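Local coordinates for protein fructose-bisphosphate aldolase (Slackia heliotrinireducens, PDB 4MOZ) that belongs to the DeoC/LacD family of aldolases and folds as a closed eight-stranded parallel beta/alpha (TIM) barrel, here in an assembly of five chains, at residues M38-D43 / E66-I71; H123-V128 / V163-E168; L141-Y146 / A153-E158; S265-G270 / A290-D295. All coordinates share one frame; numbering follows the deposited sequence.

Contact 1 of 4, residues M38-D43 / E66-I71; sequences MLFACD and EHLFKI
Cys42 and Leu68 bring the backbones closest together, their CA atoms 6.9 Å apart, where segment 38-43, on the first barrel strand, passes helix 66-74. In a TIM barrel the outer surface of each strand is covered by helices, and Phe40 and Cys42, two residues apart, both direct their CB atoms at this one. Phe40 CG stands anti to the backbone N (chi1 178°), which carries the ring out between Leu68 and Ile71, one turn apart on the helix. The carbonyl oxygen of Leu68 lies at the ring edge, in its plane, 3.4 Å from Phe40 CE2. Ile71 meets the same corner of the ring through its CG2 methyl, 3.7 Å from Phe40 CE2, and the two side chains cross at about a right angle. One face of the ring is covered from within its own segment by Cys42 SG, which lies above the rim. Helix 271-274 adds Ile273, which touches both Phe40 and Ile71, while Met80 of the next strand packs on Cys42 and Leu68. The sulfur touches the helix as well as the ring, with Cys42 SG 3.9 Å from Leu68 CB and 4.2 Å from Leu68 CD2.

Contact 2 of 4, residues H123-V128 / V163-E168; sequences HDIEAV and VAQAHE
Ile125 and Gln165 reach toward each other across two helices on the outside of the TIM barrel, 125-132 and 152-168, and their side chains meet at a slant. Each branch of the isoleucine has its own target. With CG1 anti to the backbone N (chi1 -170°), the longer branch extends until the CD1 methyl rests on the helix backbone, 3.8 Å from Gln165 C and likewise 3.8 Å from Ala166 N. The CG2 methyl instead lies against the amide end of the glutamine, 4.0 Å from Gln165 OE1. Leu141 of strand 138-145 touches both Ile125 and Ala166 and so joins the helix pair to the barrel wall.

Polar links between the segments run through water. One water accepts from Ile125 N in the first turn of its helix and, weakly, from Gln165 NE2; the other donates to Glu126 OE1 and Gln165 OE1, so both ends of the amide are engaged. Asp124, the N-cap, receives Ala127 N through OD1, and its own N-H binds Gln161 of a neighbouring subunit. Just before it, the His123 ring donates from ND1 to Asp124 O at 3.1 Å, the acceptor lying in the ring plane and the N-H...O angle a nearly straight 176°.

Contact 3 of 4, residues L141-Y146 / A153-E158; sequences LGYTLY and ATMLAE
Glu158 OE1 is gripped twice, by the hydroxyl of Tyr143, which donates to it, and by the backbone N-H of Gln121. The tyrosine bond is short, 2.5 Å from Tyr143 OH to Glu158 OE1. It approaches on the anti side of the carboxylate, 28° out of its plane, and the ring and carboxylate planes stand 75° apart. The first torsion of Tyr143, near trans, swings the ring off the strand toward the helix, and its phenol oxygen lies beside the aliphatic part of Met155 as well, 3.4 Å from Met155 CG. The other carboxylate oxygen, Glu158 OE2, is weakly hydrogen-bonded to the hydroxyl of Tyr118.

Strand 138-145 and helix 152-168 form the first two elements of a beta-alpha-beta crossover in the TIM barrel; over these segments they run nearly antiparallel, at 155°, with axes 8.5 Å apart. Met155, a selenomethionine, packs between strand and helix. Its chain bends at the last torsion, where selenium meets Tyr146 in a Met-aromatic contact: Met155 SE is 3.4 Å from Tyr146 CD2 and approaches the ring obliquely, while the CE methyl lies at the ring edge. Thr144 CG2 covers a face of this ring, and Thr144 OG1 is hydrogen-bonded to Lys102. Beside this, Leu145 and Leu156 cross at about a right angle, Leu145 CD2 lying 3.8 Å from Leu156 CD2 and 3.7 Å from Met155 O.

Contact 4 of 4, residues S265-G270 / A290-D295; sequences SGNATG and AITLAD
Asn267 and Thr292 approach each other from opposite directions. The path of the asparagine begins at CB, which points from the strand toward the helix. Next comes CG, placed between the backbone N and the carbonyl carbon (chi1 38°), and it lies 3.5 Å from Thr292 OG1. There the amide divides. Asn267 OD1 stays 3.5 Å from Thr292 OG1 and also packs against the CG of Met38 on the neighbouring strand. The amide nitrogen makes the polar link of this contact: Asn267 ND2 donates to Thr292 OG1 at 2.6 Å, with an N-H...O angle of 167° and the hydroxyl close to the amide plane, 8° out of it.

In the TIM barrel this pair ties the eighth strand, 266-269, to helix 278-294, which comes after it and the short helix 271-274 and packs against the outside of the barrel. Leu255 of helix 248-260 and Ile288, one turn before Thr292, pack on Asn267 as well. The threonine hydroxyl has a second bond, to the carbonyl oxygen of Ile288 in its own helix. Since that carbonyl can only accept, Thr292 OG1 gives its proton to it and takes the amide N-H of Asn267, which fixes the rotation of the hydroxyl. The remaining branch of the threonine, anti to the backbone N, sets its methyl over the neighbouring glycine, with Thr292 CG2 4.1 Å from Gly266 CA.

Overall arrangement
Three of the contacts join strands of one closed barrel to the helices around it, and contact 2 lies between two of those helices. Contacts 1 and 4 meet where the first and eighth strands close the barrel: Ala41 N lies 2.8 Å from Thr269 O and Leu39 N 2.9 Å from Asn267 O, both probable hydrogen bonds. Contact 3 is nested within the chain loop closed by contact 2, shares helix 152-168 with it, and touches it where Leu141 CD1 packs 3.7 Å from Ile125 CD1; both also touch the same neighbouring subunit. These two lie across the chain's centre from contact 4, whose centre is about 26 Å from that of contact 2.

Contact 1 of 4, residues M38-D43 / E66-I71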
loop_
_atom_site.group_PDB
_atom_site.type_symbol
_atom_site.label_atom_id
_atom_site.label_comp_id
_atom_site.label_asym_id
_atom_site.label_seq_id
_atom_site.Cartn_x
_atom_site.Cartn_y
_atom_site.Cartn_z
HETATM N N MSE C 38 -18.877 -11.953 29.473
HETATM C CA MSE C 38 -19.896 -12.715 28.755
HETATM C C MSE C 38 -20.120 -12.009 27.424
HETATM O O MSE C 38 -20.735 -10.942 27.378
HETATM C CB MSE C 38 -21.196 -12.795 29.567
HETATM C CG MSE C 38 -22.227 -13.786 29.033
HETATM SE SE MSE C 38 -22.988 -13.275 27.296
HETATM C CE MSE C 38 -24.462 -14.561 27.214
ATOM N N LEU C 39 -19.602 -12.600 26.350
ATOM C CA LEU C 39 -19.674 -12.000 25.019
ATOM C C LEU C 39 -20.719 -12.687 24.143
ATOM O O LEU C 39 -20.654 -13.898 23.907
ATOM C CB LEU C 39 -18.294 -12.021 24.341
ATOM C CG LEU C 39 -18.159 -11.350 22.964
ATOM C CD1 LEU C 39 -16.800 -10.688 22.805
ATOM C CD2 LEU C 39 -18.424 -12.319 21.814
ATOM N N PHE C 40 -21.679 -11.902 23.666
ATOM C CA PHE C 40 -22.676 -12.381 22.718
ATOM C C PHE C 40 -22.207 -12.029 21.302
ATOM O O PHE C 40 -22.212 -10.858 20.896
ATOM C CB PHE C 40 -24.048 -11.781 23.056
ATOM C CG PHE C 40 -25.156 -12.163 22.105
ATOM C CD1 PHE C 40 -25.216 -13.434 21.529
ATOM C CD2 PHE C 40 -26.171 -11.252 21.817
ATOM C CE1 PHE C 40 -26.242 -13.775 20.665
ATOM C CE2 PHE C 40 -27.210 -11.591 20.955
ATOM C CZ PHE C 40 -27.243 -12.854 20.379
ATOM N N ALA C 41 -21.778 -13.060 20.572
ATOM C CA ALA C 41 -21.213 -12.903 19.236
ATOM C C ALA C 41 -22.298 -12.837 18.160
ATOM O O ALA C 41 -23.091 -13.770 17.996
ATOM C CB ALA C 41 -20.225 -14.028 18.946
ATOM N N CYS C 42 -22.318 -11.725 17.430
ATOM C CA CYS C 42 -23.313 -11.478 16.386
ATOM C C CYS C 42 -22.655 -11.061 15.071
ATOM O O CYS C 42 -23.214 -10.273 14.308
ATOM C CB CYS C 42 -24.289 -10.387 16.841
ATOM S SG CYS C 42 -25.251 -10.804 18.313
ATOM N N ASP C 43 -21.469 -11.602 14.808
ATOM C CA ASP C 43 -20.674 -11.220 13.646
ATOM C C ASP C 43 -20.716 -12.258 12.519
ATOM O O ASP C 43 -20.110 -12.058 11.464
ATOM C CB ASP C 43 -19.224 -10.974 14.074
ATOM C CG ASP C 43 -18.542 -12.238 14.596
ATOM O OD1 ASP C 43 -19.143 -12.950 15.432
ATOM O OD2 ASP C 43 -17.397 -12.513 14.176
ATOM N N GLU C 66 -32.926 -8.276 13.461
ATOM C CA GLU C 66 -33.358 -7.590 14.681
ATOM C C GLU C 66 -33.457 -8.553 15.877
ATOM O O GLU C 66 -33.341 -8.142 17.033
ATOM C CB GLU C 66 -34.675 -6.835 14.470
ATOM C CG GLU C 66 -34.901 -5.758 15.524
ATOM C CD GLU C 66 -36.125 -4.894 15.282
ATOM O OE1 GLU C 66 -36.705 -4.935 14.175
ATOM O OE2 GLU C 66 -36.503 -4.155 16.213
ATOM N N HIS C 67 -33.666 -9.831 15.573
ATOM C CA HIS C 67 -33.585 -10.926 16.542
ATOM C C HIS C 67 -32.384 -10.798 17.448
ATOM O O HIS C 67 -32.508 -10.934 18.671
ATOM C CB HIS C 67 -33.548 -12.245 15.779
ATOM C CG HIS C 67 -33.637 -13.478 16.646
ATOM N ND1 HIS C 67 -34.693 -13.735 17.441
ATOM C CD2 HIS C 67 -32.770 -14.564 16.778
ATOM C CE1 HIS C 67 -34.502 -14.912 18.068
ATOM N NE2 HIS C 67 -33.325 -15.419 17.657
ATOM N N LEU C 68 -31.219 -10.515 16.862
ATOM C CA LEU C 68 -29.973 -10.397 17.623
ATOM C C LEU C 68 -30.037 -9.270 18.649
ATOM O O LEU C 68 -29.583 -9.425 19.784
ATOM C CB LEU C 68 -28.776 -10.195 16.687
ATOM C CG LEU C 68 -28.596 -11.207 15.545
ATOM C CD1 LEU C 68 -27.508 -10.761 14.581
ATOM C CD2 LEU C 68 -28.303 -12.602 16.071
ATOM N N PHE C 69 -30.615 -8.142 18.251
ATOM C CA PHE C 69 -30.699 -6.981 19.130
ATOM C C PHE C 69 -31.758 -7.153 20.218
ATOM O O PHE C 69 -31.597 -6.643 21.329
ATOM C CB PHE C 69 -30.927 -5.709 18.318
ATOM C CG PHE C 69 -29.723 -5.284 17.517
ATOM C CD1 PHE C 69 -29.481 -5.822 16.250
ATOM C CD2 PHE C 69 -28.822 -4.352 18.031
ATOM C CE1 PHE C 69 -28.369 -5.439 15.515
ATOM C CE2 PHE C 69 -27.712 -3.965 17.299
ATOM C CZ PHE C 69 -27.485 -4.507 16.038
ATOM N N LYS C 70 -32.826 -7.883 19.899
ATOM C CA LYS C 70 -33.859 -8.216 20.874
ATOM C C LYS C 70 -33.290 -9.119 21.967
ATOM O O LYS C 70 -33.586 -8.928 23.145
ATOM C CB LYS C 70 -35.053 -8.897 20.200
ATOM C CG LYS C 70 -35.903 -7.993 19.317
ATOM C CD LYS C 70 -37.083 -8.783 18.764
ATOM C CE LYS C 70 -37.820 -8.040 17.661
ATOM N NZ LYS C 70 -38.740 -7.008 18.199
ATOM N N ILE C 71 -32.473 -10.093 21.561
ATOM C CA ILE C 71 -31.796 -10.999 22.489
ATOM C C ILE C 71 -30.853 -10.231 23.414
ATOM O O ILE C 71 -30.895 -10.402 24.631
ATOM C CB ILE C 71 -31.020 -12.108 21.749
ATOM C CG1 ILE C 71 -31.985 -13.030 20.999
ATOM C CG2 ILE C 71 -30.194 -12.928 22.730
ATOM C CD1 ILE C 71 -31.323 -13.916 19.964
#

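Contact 2 of 4, residues H123-V128 / V163-E168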
loop_
_atom_site.group_PDB
_atom_site.type_symbol
_atom_site.label_atom_id
_atom_site.label_comp_id
_atom_site.label_asym_id
_atom_site.label_seq_id
_atom_site.Cartn_x
_atom_site.Cartn_y
_atom_site.Cartn_z
ATOM N N HIS C 123 -12.786 -0.704 8.185
ATOM C CA HIS C 123 -12.818 0.763 8.201
ATOM C C HIS C 123 -11.879 1.231 9.269
ATOM O O HIS C 123 -11.437 0.434 10.090
ATOM C CB HIS C 123 -14.231 1.259 8.512
ATOM C CG HIS C 123 -14.882 0.517 9.653
ATOM N ND1 HIS C 123 -14.592 0.774 10.944
ATOM C CD2 HIS C 123 -15.796 -0.536 9.656
ATOM C CE1 HIS C 123 -15.294 -0.059 11.733
ATOM N NE2 HIS C 123 -16.029 -0.861 10.944
ATOM N N ASP C 124 -11.570 2.522 9.295
ATOM C CA ASP C 124 -10.690 3.046 10.338
ATOM C C ASP C 124 -11.388 3.136 11.705
ATOM O O ASP C 124 -12.620 3.018 11.802
ATOM C CB ASP C 124 -10.067 4.392 9.929
ATOM C CG ASP C 124 -11.106 5.472 9.638
ATOM O OD1 ASP C 124 -12.237 5.420 10.175
ATOM O OD2 ASP C 124 -10.779 6.397 8.867
ATOM N N ILE C 125 -10.592 3.340 12.751
ATOM C CA ILE C 125 -11.121 3.482 14.101
ATOM C C ILE C 125 -11.986 4.737 14.229
ATOM O O ILE C 125 -12.972 4.740 14.962
ATOM C CB ILE C 125 -10.001 3.452 15.172
ATOM C CG1 ILE C 125 -10.603 3.352 16.582
ATOM C CG2 ILE C 125 -9.059 4.649 15.036
ATOM C CD1 ILE C 125 -9.606 2.960 17.654
ATOM N N GLU C 126 -11.621 5.785 13.494
ATOM C CA GLU C 126 -12.346 7.056 13.517
ATOM C C GLU C 126 -13.834 6.895 13.212
ATOM O O GLU C 126 -14.659 7.601 13.783
ATOM C CB GLU C 126 -11.706 8.065 12.555
ATOM C CG GLU C 126 -10.419 8.708 13.069
ATOM C CD GLU C 126 -9.172 7.848 12.877
ATOM O OE1 GLU C 126 -9.266 6.716 12.351
ATOM O OE2 GLU C 126 -8.078 8.316 13.251
ATOM N N ALA C 127 -14.170 5.960 12.324
ATOM C CA ALA C 127 -15.568 5.647 12.010
ATOM C C ALA C 127 -16.337 5.204 13.259
ATOM O O ALA C 127 -17.496 5.584 13.454
ATOM C CB ALA C 127 -15.649 4.577 10.930
ATOM N N VAL C 128 -15.682 4.407 14.102
ATOM C CA VAL C 128 -16.283 3.908 15.337
ATOM C C VAL C 128 -16.391 5.028 16.377
ATOM O O VAL C 128 -17.395 5.129 17.093
ATOM C CB VAL C 128 -15.490 2.711 15.904
ATOM C CG1 VAL C 128 -16.119 2.204 17.194
ATOM C CG2 VAL C 128 -15.409 1.586 14.878
ATOM N N VAL C 163 -4.906 -2.123 18.704
ATOM C CA VAL C 163 -4.846 -2.198 20.162
ATOM C C VAL C 163 -4.318 -0.885 20.735
ATOM O O VAL C 163 -4.914 -0.322 21.655
ATOM C CB VAL C 163 -3.995 -3.389 20.659
ATOM C CG1 VAL C 163 -3.845 -3.338 22.174
ATOM C CG2 VAL C 163 -4.635 -4.709 20.249
ATOM N N ALA C 164 -3.218 -0.395 20.167
ATOM C CA ALA C 164 -2.643 0.883 20.570
ATOM C C ALA C 164 -3.657 2.026 20.459
ATOM O O ALA C 164 -3.779 2.840 21.366
ATOM C CB ALA C 164 -1.406 1.183 19.745
ATOM N N GLN C 165 -4.398 2.062 19.357
ATOM C CA GLN C 165 -5.339 3.147 19.092
ATOM C C GLN C 165 -6.581 3.070 19.968
ATOM O O GLN C 165 -7.086 4.102 20.425
ATOM C CB GLN C 165 -5.744 3.170 17.621
ATOM C CG GLN C 165 -4.685 3.741 16.694
ATOM C CD GLN C 165 -5.112 3.725 15.238
ATOM O OE1 GLN C 165 -5.062 4.747 14.564
ATOM N NE2 GLN C 165 -5.542 2.565 14.750
ATOM N N ALA C 166 -7.070 1.851 20.198
ATOM C CA ALA C 166 -8.231 1.641 21.056
ATOM C C ALA C 166 -7.947 2.080 22.488
ATOM O O ALA C 166 -8.765 2.761 23.112
ATOM C CB ALA C 166 -8.671 0.189 21.020
ATOM N N HIS C 167 -6.778 1.702 22.997
ATOM C CA HIS C 167 -6.397 2.042 24.361
ATOM C C HIS C 167 -6.136 3.503 24.534
ATOM O O HIS C 167 -6.352 4.049 25.614
ATOM C CB HIS C 167 -5.223 1.197 24.827
ATOM C CG HIS C 167 -5.610 -0.222 25.153
ATOM N ND1 HIS C 167 -4.709 -1.213 25.262
ATOM C CD2 HIS C 167 -6.862 -0.800 25.370
ATOM C CE1 HIS C 167 -5.346 -2.366 25.551
ATOM N NE2 HIS C 167 -6.664 -2.109 25.615
ATOM N N GLU C 168 -5.698 4.149 23.460
ATOM C CA GLU C 168 -5.559 5.601 23.416
ATOM C C GLU C 168 -6.922 6.262 23.653
ATOM O O GLU C 168 -7.001 7.351 24.221
ATOM C CB GLU C 168 -4.980 6.018 22.061
ATOM C CG GLU C 168 -4.697 7.502 21.905
ATOM C CD GLU C 168 -4.213 7.883 20.515
ATOM O OE1 GLU C 168 -4.106 6.999 19.633
ATOM O OE2 GLU C 168 -3.938 9.082 20.306
HETATM O O HOH W 1 -7.932 2.824 12.303
HETATM O O HOH W 2 -6.720 5.464 12.097
#

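Contact 3 of 4, residues L141-Y146 / A153-E158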
loop_
_atom_site.group_PDB
_atom_site.type_symbol
_atom_site.label_atom_id
_atom_site.label_comp_id
_atom_site.label_asym_id
_atom_site.label_seq_id
_atom_site.Cartn_x
_atom_site.Cartn_y
_atom_site.Cartn_z
ATOM N N LEU C 141 -13.581 -2.882 20.988
ATOM C CA LEU C 141 -13.368 -3.324 19.626
ATOM C C LEU C 141 -12.972 -4.785 19.609
ATOM O O LEU C 141 -12.406 -5.301 20.586
ATOM C CB LEU C 141 -12.265 -2.496 18.958
ATOM C CG LEU C 141 -12.329 -0.965 18.976
ATOM C CD1 LEU C 141 -11.153 -0.410 18.192
ATOM C CD2 LEU C 141 -13.638 -0.425 18.415
ATOM N N GLY C 142 -13.271 -5.442 18.491
ATOM C CA GLY C 142 -12.870 -6.821 18.260
ATOM C C GLY C 142 -12.125 -6.974 16.943
ATOM O O GLY C 142 -12.370 -6.228 15.995
ATOM N N TYR C 143 -11.216 -7.945 16.890
ATOM C CA TYR C 143 -10.433 -8.223 15.689
ATOM C C TYR C 143 -10.018 -9.688 15.674
ATOM O O TYR C 143 -9.632 -10.232 16.712
ATOM C CB TYR C 143 -9.195 -7.313 15.633
ATOM C CG TYR C 143 -8.449 -7.368 14.320
ATOM C CD1 TYR C 143 -7.418 -8.293 14.125
ATOM C CD2 TYR C 143 -8.769 -6.502 13.269
ATOM C CE1 TYR C 143 -6.730 -8.357 12.926
ATOM C CE2 TYR C 143 -8.078 -6.559 12.066
ATOM C CZ TYR C 143 -7.062 -7.494 11.903
ATOM O OH TYR C 143 -6.370 -7.581 10.717
ATOM N N THR C 144 -10.102 -10.318 14.502
ATOM C CA THR C 144 -9.686 -11.714 14.321
ATOM C C THR C 144 -8.316 -11.833 13.651
ATOM O O THR C 144 -8.048 -11.161 12.656
ATOM C CB THR C 144 -10.707 -12.490 13.468
ATOM O OG1 THR C 144 -11.975 -12.472 14.122
ATOM C CG2 THR C 144 -10.270 -13.944 13.273
ATOM N N LEU C 145 -7.460 -12.698 14.191
ATOM C CA LEU C 145 -6.170 -13.012 13.565
ATOM C C LEU C 145 -6.069 -14.503 13.298
ATOM O O LEU C 145 -6.332 -15.308 14.193
ATOM C CB LEU C 145 -4.992 -12.609 14.455
ATOM C CG LEU C 145 -4.757 -11.147 14.813
ATOM C CD1 LEU C 145 -5.419 -10.810 16.143
ATOM C CD2 LEU C 145 -3.258 -10.887 14.877
ATOM N N TYR C 146 -5.693 -14.864 12.071
ATOM C CA TYR C 146 -5.374 -16.250 11.744
ATOM C C TYR C 146 -3.862 -16.414 11.726
ATOM O O TYR C 146 -3.214 -16.182 10.709
ATOM C CB TYR C 146 -5.999 -16.682 10.405
ATOM C CG TYR C 146 -7.464 -16.321 10.289
ATOM C CD1 TYR C 146 -8.450 -17.074 10.936
ATOM C CD2 TYR C 146 -7.865 -15.212 9.550
ATOM C CE1 TYR C 146 -9.793 -16.728 10.841
ATOM C CE2 TYR C 146 -9.200 -14.860 9.451
ATOM C CZ TYR C 146 -10.158 -15.615 10.094
ATOM O OH TYR C 146 -11.483 -15.249 9.988
ATOM N N ALA C 153 0.988 -11.736 8.564
ATOM C CA ALA C 153 1.683 -10.454 8.715
ATOM C C ALA C 153 0.752 -9.246 8.644
ATOM O O ALA C 153 0.863 -8.320 9.453
ATOM C CB ALA C 153 2.789 -10.324 7.678
ATOM N N THR C 154 -0.158 -9.264 7.673
ATOM C CA THR C 154 -1.105 -8.171 7.473
ATOM C C THR C 154 -2.001 -8.003 8.698
ATOM O O THR C 154 -2.233 -6.881 9.157
ATOM C CB THR C 154 -1.967 -8.408 6.218
ATOM O OG1 THR C 154 -1.114 -8.721 5.110
ATOM C CG2 THR C 154 -2.791 -7.169 5.882
HETATM N N MSE C 155 -2.476 -9.126 9.235
HETATM C CA MSE C 155 -3.360 -9.112 10.387
HETATM C C MSE C 155 -2.632 -8.750 11.677
HETATM O O MSE C 155 -3.178 -8.014 12.502
HETATM C CB MSE C 155 -4.104 -10.438 10.508
HETATM C CG MSE C 155 -5.209 -10.572 9.477
HETATM SE SE MSE C 155 -6.065 -12.314 9.466
HETATM C CE MSE C 155 -4.617 -13.372 8.685
ATOM N N LEU C 156 -1.405 -9.243 11.846
ATOM C CA LEU C 156 -0.568 -8.818 12.972
ATOM C C LEU C 156 -0.408 -7.294 13.017
ATOM O O LEU C 156 -0.547 -6.684 14.080
ATOM C CB LEU C 156 0.809 -9.497 12.942
ATOM C CG LEU C 156 0.925 -10.946 13.422
ATOM C CD1 LEU C 156 2.328 -11.488 13.170
ATOM C CD2 LEU C 156 0.560 -11.081 14.897
ATOM N N ALA C 157 -0.129 -6.698 11.857
ATOM C CA ALA C 157 0.086 -5.255 11.728
ATOM C C ALA C 157 -1.183 -4.458 11.997
ATOM O O ALA C 157 -1.140 -3.434 12.675
ATOM C CB ALA C 157 0.634 -4.922 10.347
ATOM N N GLU C 158 -2.311 -4.919 11.460
ATOM C CA GLU C 158 -3.589 -4.257 11.723
ATOM C C GLU C 158 -3.955 -4.364 13.203
ATOM O O GLU C 158 -4.320 -3.367 13.823
ATOM C CB GLU C 158 -4.711 -4.819 10.838
ATOM C CG GLU C 158 -4.598 -4.450 9.365
ATOM C CD GLU C 158 -5.751 -4.961 8.510
ATOM O OE1 GLU C 158 -6.620 -5.713 9.004
ATOM O OE2 GLU C 158 -5.791 -4.602 7.313
#

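Contact 4 of 4, residues S265-G270 / A290-D295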
loop_
_atom_site.group_PDB
_atom_site.type_symbol
_atom_site.label_atom_id
_atom_site.label_comp_id
_atom_site.label_asym_id
_atom_site.label_seq_id
_atom_site.Cartn_x
_atom_site.Cartn_y
_atom_site.Cartn_z
ATOM N N SER C 265 -11.540 -16.261 31.786
ATOM C CA SER C 265 -12.110 -15.046 32.361
ATOM C C SER C 265 -13.465 -14.717 31.739
ATOM O O SER C 265 -13.986 -13.608 31.895
ATOM C CB SER C 265 -11.158 -13.869 32.167
ATOM O OG SER C 265 -10.037 -13.990 33.017
ATOM N N GLY C 266 -14.033 -15.685 31.029
ATOM C CA GLY C 266 -15.346 -15.515 30.439
ATOM C C GLY C 266 -15.603 -16.444 29.277
ATOM O O GLY C 266 -14.940 -17.471 29.128
ATOM N N ASN C 267 -16.578 -16.076 28.453
ATOM C CA ASN C 267 -16.980 -16.890 27.311
ATOM C C ASN C 267 -17.505 -16.052 26.148
ATOM O O ASN C 267 -17.874 -14.887 26.328
ATOM C CB ASN C 267 -18.023 -17.930 27.733
ATOM C CG ASN C 267 -19.011 -17.388 28.753
ATOM O OD1 ASN C 267 -19.752 -16.432 28.489
ATOM N ND2 ASN C 267 -19.025 -18.001 29.935
ATOM N N ALA C 268 -17.505 -16.651 24.956
ATOM C CA ALA C 268 -18.084 -16.044 23.763
ATOM C C ALA C 268 -19.036 -17.041 23.117
ATOM O O ALA C 268 -18.642 -18.166 22.791
ATOM C CB ALA C 268 -16.992 -15.634 22.788
ATOM N N THR C 269 -20.288 -16.628 22.946
ATOM C CA THR C 269 -21.325 -17.502 22.405
ATOM C C THR C 269 -22.095 -16.781 21.311
ATOM O O THR C 269 -22.503 -15.623 21.478
ATOM C CB THR C 269 -22.308 -17.972 23.500
ATOM O OG1 THR C 269 -21.579 -18.386 24.662
ATOM C CG2 THR C 269 -23.173 -19.139 23.006
ATOM N N GLY C 270 -22.285 -17.478 20.195
ATOM C CA GLY C 270 -22.967 -16.921 19.039
ATOM C C GLY C 270 -24.205 -17.708 18.673
ATOM O O GLY C 270 -25.265 -17.522 19.273
ATOM N N ALA C 290 -25.425 -16.296 34.375
ATOM C CA ALA C 290 -25.530 -16.713 35.770
ATOM C C ALA C 290 -24.269 -17.443 36.215
ATOM O O ALA C 290 -23.755 -17.183 37.303
ATOM C CB ALA C 290 -26.768 -17.568 35.997
ATOM N N ILE C 291 -23.766 -18.341 35.367
ATOM C CA ILE C 291 -22.479 -18.994 35.613
ATOM C C ILE C 291 -21.342 -17.972 35.591
ATOM O O ILE C 291 -20.562 -17.886 36.536
ATOM C CB ILE C 291 -22.189 -20.115 34.592
ATOM C CG1 ILE C 291 -23.158 -21.283 34.799
ATOM C CG2 ILE C 291 -20.743 -20.589 34.703
ATOM C CD1 ILE C 291 -23.112 -22.333 33.707
ATOM N N THR C 292 -21.290 -17.182 34.521
ATOM C CA THR C 292 -20.156 -16.307 34.233
ATOM C C THR C 292 -20.049 -15.115 35.183
ATOM O O THR C 292 -18.965 -14.803 35.672
ATOM C CB THR C 292 -20.219 -15.825 32.773
ATOM O OG1 THR C 292 -20.411 -16.958 31.917
ATOM C CG2 THR C 292 -18.944 -15.093 32.366
ATOM N N LEU C 293 -21.176 -14.461 35.444
ATOM C CA LEU C 293 -21.184 -13.231 36.240
ATOM C C LEU C 293 -21.555 -13.431 37.714
ATOM O O LEU C 293 -21.110 -12.664 38.576
ATOM C CB LEU C 293 -22.114 -12.191 35.598
ATOM C CG LEU C 293 -21.926 -11.927 34.097
ATOM C CD1 LEU C 293 -23.076 -11.100 33.536
ATOM C CD2 LEU C 293 -20.588 -11.260 33.814
ATOM N N ALA C 294 -22.360 -14.458 37.995
ATOM C CA ALA C 294 -22.916 -14.670 39.341
ATOM C C ALA C 294 -22.511 -15.988 40.022
ATOM O O ALA C 294 -22.981 -16.287 41.120
ATOM C CB ALA C 294 -24.433 -14.525 39.312
ATOM N N ASP C 295 -21.657 -16.772 39.367
ATOM C CA ASP C 295 -21.027 -17.959 39.973
ATOM C C ASP C 295 -21.935 -19.175 40.200
ATOM O O ASP C 295 -21.567 -20.091 40.948
ATOM C CB ASP C 295 -20.322 -17.582 41.283
ATOM C CG ASP C 295 -19.286 -16.493 41.093
ATOM O OD1 ASP C 295 -18.271 -16.756 40.417
ATOM O OD2 ASP C 295 -19.497 -15.372 41.612
#